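PDB 6BQ3: thermospermine synthase from Medicago truncatula, which probably catalyses transfer of an aminopropyl group from decarboxylated S-adenosylmethionine to spermidine, giving thermospermine and S-methyl-5'-thioadenosine. Local coordinates for residues F106-G111 and D176-D181; V129-D134 and E158-D163. All coordinates share one frame; numbering follows the deposited sequence.

Interaction 1: F106-G111 and D176-D181. With DSH (5'-S-(3-aminopropyl)-5'-thioadenosine), chain C.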
# COMPACT_ATOMS: atom_id res chain seq x y z
N PHE A 106 29.51 -16.46 25.09
CA PHE A 106 29.92 -15.93 23.79
C PHE A 106 28.66 -15.77 22.95
O PHE A 106 27.90 -16.71 22.80
CB PHE A 106 30.85 -16.91 23.14
CG PHE A 106 31.50 -16.39 21.91
CD1 PHE A 106 30.88 -16.48 20.69
CD2 PHE A 106 32.76 -15.84 21.96
CE1 PHE A 106 31.50 -16.01 19.54
CE2 PHE A 106 33.38 -15.35 20.82
CZ PHE A 106 32.74 -15.42 19.61
N ILE A 107 28.45 -14.58 22.42
CA ILE A 107 27.31 -14.26 21.54
C ILE A 107 27.83 -14.21 20.11
O ILE A 107 28.75 -13.46 19.81
CB ILE A 107 26.71 -12.86 21.86
CG1 ILE A 107 26.45 -12.70 23.36
CG2 ILE A 107 25.44 -12.63 21.01
CD1 ILE A 107 26.00 -11.31 23.73
N MET A 108 27.17 -14.93 19.21
CA MET A 108 27.41 -14.82 17.78
C MET A 108 26.42 -13.82 17.24
O MET A 108 25.21 -14.10 17.22
CB MET A 108 27.20 -16.18 17.14
CG MET A 108 27.93 -17.32 17.86
SD MET A 108 27.99 -18.83 16.87
CE MET A 108 26.25 -19.29 16.87
N GLY A 109 26.91 -12.64 16.82
CA GLY A 109 26.07 -11.46 16.60
C GLY A 109 26.01 -10.55 17.84
O GLY A 109 27.03 -10.25 18.48
N GLY A 110 24.81 -10.12 18.21
CA GLY A 110 24.60 -9.32 19.40
C GLY A 110 24.83 -7.83 19.25
O GLY A 110 24.70 -7.09 20.24
N GLY A 111 25.16 -7.36 18.04
CA GLY A 111 25.51 -5.96 17.82
C GLY A 111 24.46 -4.96 18.31
O GLY A 111 24.79 -3.88 18.77
N ASP A 176 30.62 -21.40 29.11
CA ASP A 176 29.49 -22.07 29.74
C ASP A 176 28.24 -22.04 28.83
O ASP A 176 27.44 -22.99 28.80
CB ASP A 176 29.15 -21.37 31.08
CG ASP A 176 30.19 -21.62 32.16
OD1 ASP A 176 30.63 -22.76 32.27
OD2 ASP A 176 30.54 -20.65 32.91
N VAL A 177 28.06 -20.92 28.12
CA VAL A 177 26.92 -20.73 27.24
C VAL A 177 27.38 -20.02 25.97
O VAL A 177 28.16 -19.09 26.01
CB VAL A 177 25.77 -19.90 27.89
CG1 VAL A 177 24.55 -19.83 26.98
CG2 VAL A 177 25.35 -20.48 29.24
N ILE A 178 26.94 -20.52 24.84
CA ILE A 178 27.10 -19.82 23.61
C ILE A 178 25.69 -19.51 23.05
O ILE A 178 24.82 -20.38 23.02
CB ILE A 178 27.97 -20.64 22.66
CG1 ILE A 178 29.38 -20.84 23.28
CG2 ILE A 178 28.07 -19.91 21.33
CD1 ILE A 178 30.26 -21.83 22.53
N VAL A 179 25.51 -18.27 22.62
CA VAL A 179 24.22 -17.75 22.14
C VAL A 179 24.33 -17.36 20.66
O VAL A 179 25.16 -16.53 20.27
CB VAL A 179 23.82 -16.50 22.93
CG1 VAL A 179 22.47 -15.97 22.46
CG2 VAL A 179 23.77 -16.84 24.41
N GLY A 180 23.46 -17.91 19.84
CA GLY A 180 23.40 -17.55 18.42
C GLY A 180 22.31 -16.53 18.25
O GLY A 180 21.13 -16.87 18.42
N ASP A 181 22.71 -15.30 17.94
CA ASP A 181 21.80 -14.16 17.79
C ASP A 181 22.11 -13.65 16.40
O ASP A 181 22.28 -12.44 16.17
CB ASP A 181 22.08 -13.13 18.90
CG ASP A 181 21.05 -11.98 18.97
OD1 ASP A 181 19.96 -12.08 18.36
OD2 ASP A 181 21.33 -10.99 19.66
N DSH C . 16.75 -12.21 14.92
N1 DSH C . 29.37 -13.36 12.75
C2 DSH C . 29.04 -12.47 13.81
N3 DSH C . 27.87 -11.60 13.66
C4 DSH C . 27.05 -11.65 12.40
C5 DSH C . 27.38 -12.51 11.40
C6 DSH C . 28.61 -13.42 11.55
N6 DSH C . 29.01 -14.34 10.51
N7 DSH C . 26.49 -12.34 10.41
C8 DSH C . 25.61 -11.39 10.80
N9 DSH C . 25.96 -10.96 12.03
CA DSH C . 17.67 -11.14 15.31
CB DSH C . 18.98 -11.26 14.49
SD DSH C . 20.46 -9.38 13.02
CG DSH C . 19.82 -9.96 14.62
C1' DSH C . 25.35 -10.05 12.83
C2' DSH C . 24.72 -8.78 12.12
O2' DSH C . 25.76 -7.71 11.89
C3' DSH C . 23.79 -8.42 12.91
O3' DSH C . 24.21 -7.61 14.07
C4' DSH C . 23.17 -9.83 13.52
O4' DSH C . 24.16 -10.69 13.51
C5' DSH C . 22.01 -10.30 12.67
O HOH W 1 22.27 -9.63 17.33
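The backbones of Phe106 to Met108 and Val177 to Asp181 run parallel, joined by four hydrogen bonds. Phe106 gives its N-H to Val177 O and accepts from Val179 N; Met108 N then reaches Val179 O at 2.8 Å, nearly straight at 171°, and Asp181 N closes the series on Met108 O at 2.9 Å.

The apolar contacts fall on the two faces of this sheet. On one, the CG2 branch of Ile178 sits 3.5 Å from Phe106 O and obliquely beside the Phe106 ring, while Met108 CG passes 4.3 Å from Ile178 CG2. A bend at the end of the Met108 chain (chi3 -69°) lays CE against the bare backbone of Gly180, 3.7 Å from its CA, a fit helped by the lack of a side chain there. Helices 164-170 and 197-204 cover this face. On the other face, which Val179 shares, Ile107 CG2 lies alongside Asp181 CB at 4.0 Å. Branched residues suit such extended, buried strands.

Polar contacts gather around Gly109, Gly110 and Asp181. A water accepts from Gly110 N at 2.7 Å and also lies within bonding distance of Asp181 O. The Asp181 carboxylate turns to Thr115 and Tyr87, which bond OD2 and OD1 respectively, so both oxygens are held; this residue is the predicted proton acceptor. Gly109 has a positive phi (93°), a conformation well suited to glycine, and its CA comes within 3.5 Å of DSH N3.

Paired strands leading into a glycine-rich turn and then helix 114-120 are characteristic of the Rossmann-like aminopropyltransferase core, whose ligand lies at the C-terminal ends of the parallel strands.

Interaction 2: V129-D134 and E158-D163. With DSH (5'-S-(3-aminopropyl)-5'-thioadenosine), chain C.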
# COMPACT_ATOMS: atom_id res chain seq x y z
N VAL A 129 31.17 -11.99 25.79
CA VAL A 129 31.78 -11.61 24.52
C VAL A 129 30.66 -11.40 23.48
O VAL A 129 29.95 -12.33 23.16
CB VAL A 129 32.79 -12.66 24.01
CG1 VAL A 129 33.41 -12.22 22.69
CG2 VAL A 129 33.91 -12.88 25.05
N MET A 130 30.52 -10.15 23.01
CA MET A 130 29.68 -9.82 21.86
C MET A 130 30.55 -9.85 20.61
O MET A 130 31.38 -8.95 20.36
CB MET A 130 29.07 -8.44 22.05
CG MET A 130 28.12 -8.05 20.91
SD MET A 130 28.06 -6.25 20.79
CE MET A 130 27.12 -5.96 22.28
N CYS A 131 30.40 -10.90 19.83
CA CYS A 131 31.16 -11.02 18.61
C CYS A 131 30.25 -10.76 17.39
O CYS A 131 29.58 -11.67 16.90
CB CYS A 131 31.81 -12.40 18.51
SG CYS A 131 32.91 -12.47 17.06
N ASP A 132 30.25 -9.51 16.89
CA ASP A 132 29.46 -9.17 15.70
C ASP A 132 30.39 -8.84 14.54
O ASP A 132 31.44 -8.25 14.74
CB ASP A 132 28.54 -8.00 16.00
CG ASP A 132 27.38 -7.90 15.03
OD1 ASP A 132 27.62 -7.67 13.81
OD2 ASP A 132 26.22 -8.05 15.49
N ILE A 133 29.99 -9.20 13.33
CA ILE A 133 30.82 -8.97 12.14
C ILE A 133 30.82 -7.48 11.70
O ILE A 133 31.72 -7.05 10.98
CB ILE A 133 30.38 -9.94 11.03
CG1 ILE A 133 31.49 -10.14 10.00
CG2 ILE A 133 29.06 -9.51 10.38
CD1 ILE A 133 31.15 -11.24 9.01
N ASP A 134 29.83 -6.70 12.18
CA ASP A 134 29.57 -5.35 11.67
C ASP A 134 29.73 -4.29 12.77
O ASP A 134 28.81 -3.97 13.52
CB ASP A 134 28.18 -5.29 11.01
CG ASP A 134 28.04 -4.13 10.03
OD1 ASP A 134 28.79 -3.14 10.16
OD2 ASP A 134 27.20 -4.21 9.10
N GLU A 158 32.83 -7.68 26.55
CA GLU A 158 33.89 -7.46 25.58
C GLU A 158 33.27 -7.46 24.19
O GLU A 158 32.65 -8.46 23.79
CB GLU A 158 34.95 -8.55 25.69
CG GLU A 158 36.22 -8.29 24.88
CD GLU A 158 37.11 -9.51 24.82
OE1 GLU A 158 36.97 -10.39 25.70
OE2 GLU A 158 37.94 -9.61 23.88
N VAL A 159 33.39 -6.34 23.48
CA VAL A 159 32.94 -6.27 22.11
C VAL A 159 34.09 -6.72 21.21
O VAL A 159 35.24 -6.26 21.35
CB VAL A 159 32.46 -4.88 21.69
CG1 VAL A 159 32.04 -4.89 20.23
CG2 VAL A 159 31.29 -4.44 22.58
N VAL A 160 33.77 -7.61 20.28
CA VAL A 160 34.74 -8.15 19.34
C VAL A 160 34.13 -7.94 17.96
O VAL A 160 32.99 -8.35 17.74
CB VAL A 160 34.96 -9.65 19.62
CG1 VAL A 160 35.93 -10.27 18.63
CG2 VAL A 160 35.50 -9.84 21.05
N ILE A 161 34.85 -7.29 17.05
CA ILE A 161 34.38 -7.09 15.68
C ILE A 161 35.02 -8.16 14.80
O ILE A 161 36.16 -8.00 14.37
CB ILE A 161 34.65 -5.65 15.17
CG1 ILE A 161 34.00 -4.63 16.13
CG2 ILE A 161 34.18 -5.45 13.71
CD1 ILE A 161 32.52 -4.87 16.47
N ASN A 162 34.27 -9.24 14.55
CA ASN A 162 34.70 -10.38 13.73
C ASN A 162 33.50 -11.23 13.29
O ASN A 162 32.39 -11.19 13.91
CB ASN A 162 35.68 -11.29 14.52
CG ASN A 162 36.66 -12.07 13.63
OD1 ASN A 162 36.63 -12.00 12.40
ND2 ASN A 162 37.57 -12.80 14.27
N ASP A 163 33.74 -12.03 12.27
CA ASP A 163 32.90 -13.20 11.98
C ASP A 163 33.04 -14.18 13.14
O ASP A 163 34.11 -14.62 13.44
CB ASP A 163 33.33 -13.83 10.63
CG ASP A 163 32.82 -15.24 10.45
OD1 ASP A 163 31.61 -15.47 10.59
OD2 ASP A 163 33.66 -16.14 10.25
N DSH C . 16.75 -12.21 14.92
N1 DSH C . 29.37 -13.36 12.75
C2 DSH C . 29.04 -12.47 13.81
N3 DSH C . 27.87 -11.60 13.66
C4 DSH C . 27.05 -11.65 12.40
C5 DSH C . 27.38 -12.51 11.40
C6 DSH C . 28.61 -13.42 11.55
N6 DSH C . 29.01 -14.34 10.51
N7 DSH C . 26.49 -12.34 10.41
C8 DSH C . 25.61 -11.39 10.80
N9 DSH C . 25.96 -10.96 12.03
CA DSH C . 17.67 -11.14 15.31
CB DSH C . 18.98 -11.26 14.49
SD DSH C . 20.46 -9.38 13.02
CG DSH C . 19.82 -9.96 14.62
C1' DSH C . 25.35 -10.05 12.83
C2' DSH C . 24.72 -8.78 12.12
O2' DSH C . 25.76 -7.71 11.89
C3' DSH C . 23.79 -8.42 12.91
O3' DSH C . 24.21 -7.61 14.07
C4' DSH C . 23.17 -9.83 13.52
O4' DSH C . 24.16 -10.69 13.51
C5' DSH C . 22.01 -10.30 12.67
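Val129 CG1 packs against Val160 CG2 at 3.6 Å on one face of two parallel strands, where short branched side chains allow close contact. Next along that face, the compact Cys131 brings SG to 3.4 Å from Asn162 O. Backbone bonds join the strands, with Val160 N to Met130 O at 2.7 Å the shortest.

At the C-terminal ends of the strands both segments grip the ligand. Each carboxylate oxygen of Asp132 takes one ribose hydroxyl of DSH, OD1 from O2' at 2.7 Å and OD2 from O3' at 2.5 Å; OD1 also accepts from Asp134 N in an Asx turn, which steadies the carboxylate. Ile133 places CG2 over the adenine face, 3.6 Å from DSH C4, while its CD1 lies alongside Asp163 CB. Asp163 OD1, in turn, accepts from DSH N6 at 2.8 Å.

Val129 and Cys131 are buried, whereas the outer strand meets solvent: Glu158, its charged end suited to water, and Ile161 are exposed on opposite faces. Met130 and Val159 lie side by side.

Strand 157-161 forms the edge of the chain's mixed sheet, and strand 127-132 separates it from 104-107; helix 164-170 packs on the Cys131 and Val160 face, helix 135-144 on that of Asp132 and Ile161.

From the N terminus, the chain runs through strand 104-107, crosses through helix 114-120 to the parallel strand 127-132, and after helices 135-144 and 149-153 reaches strand 157-161, where interaction 2 closes the shorter loop. Helix 164-170 then leads to strand 175-181, and interaction 1 closes the longer loop, within which interaction 2 is wholly nested. The strands thus stand in the order 157-161, 127-132, 104-107, 175-181. Ile107 N bonds Val129 O at 2.8 Å, joining the two pairs through neighbouring strands 104-107 and 127-132, and Gly111 N bonds Asp132 OD2 beside the ribose. Both contacts border DSH at the C-terminal ends of the strands, contributing to one site.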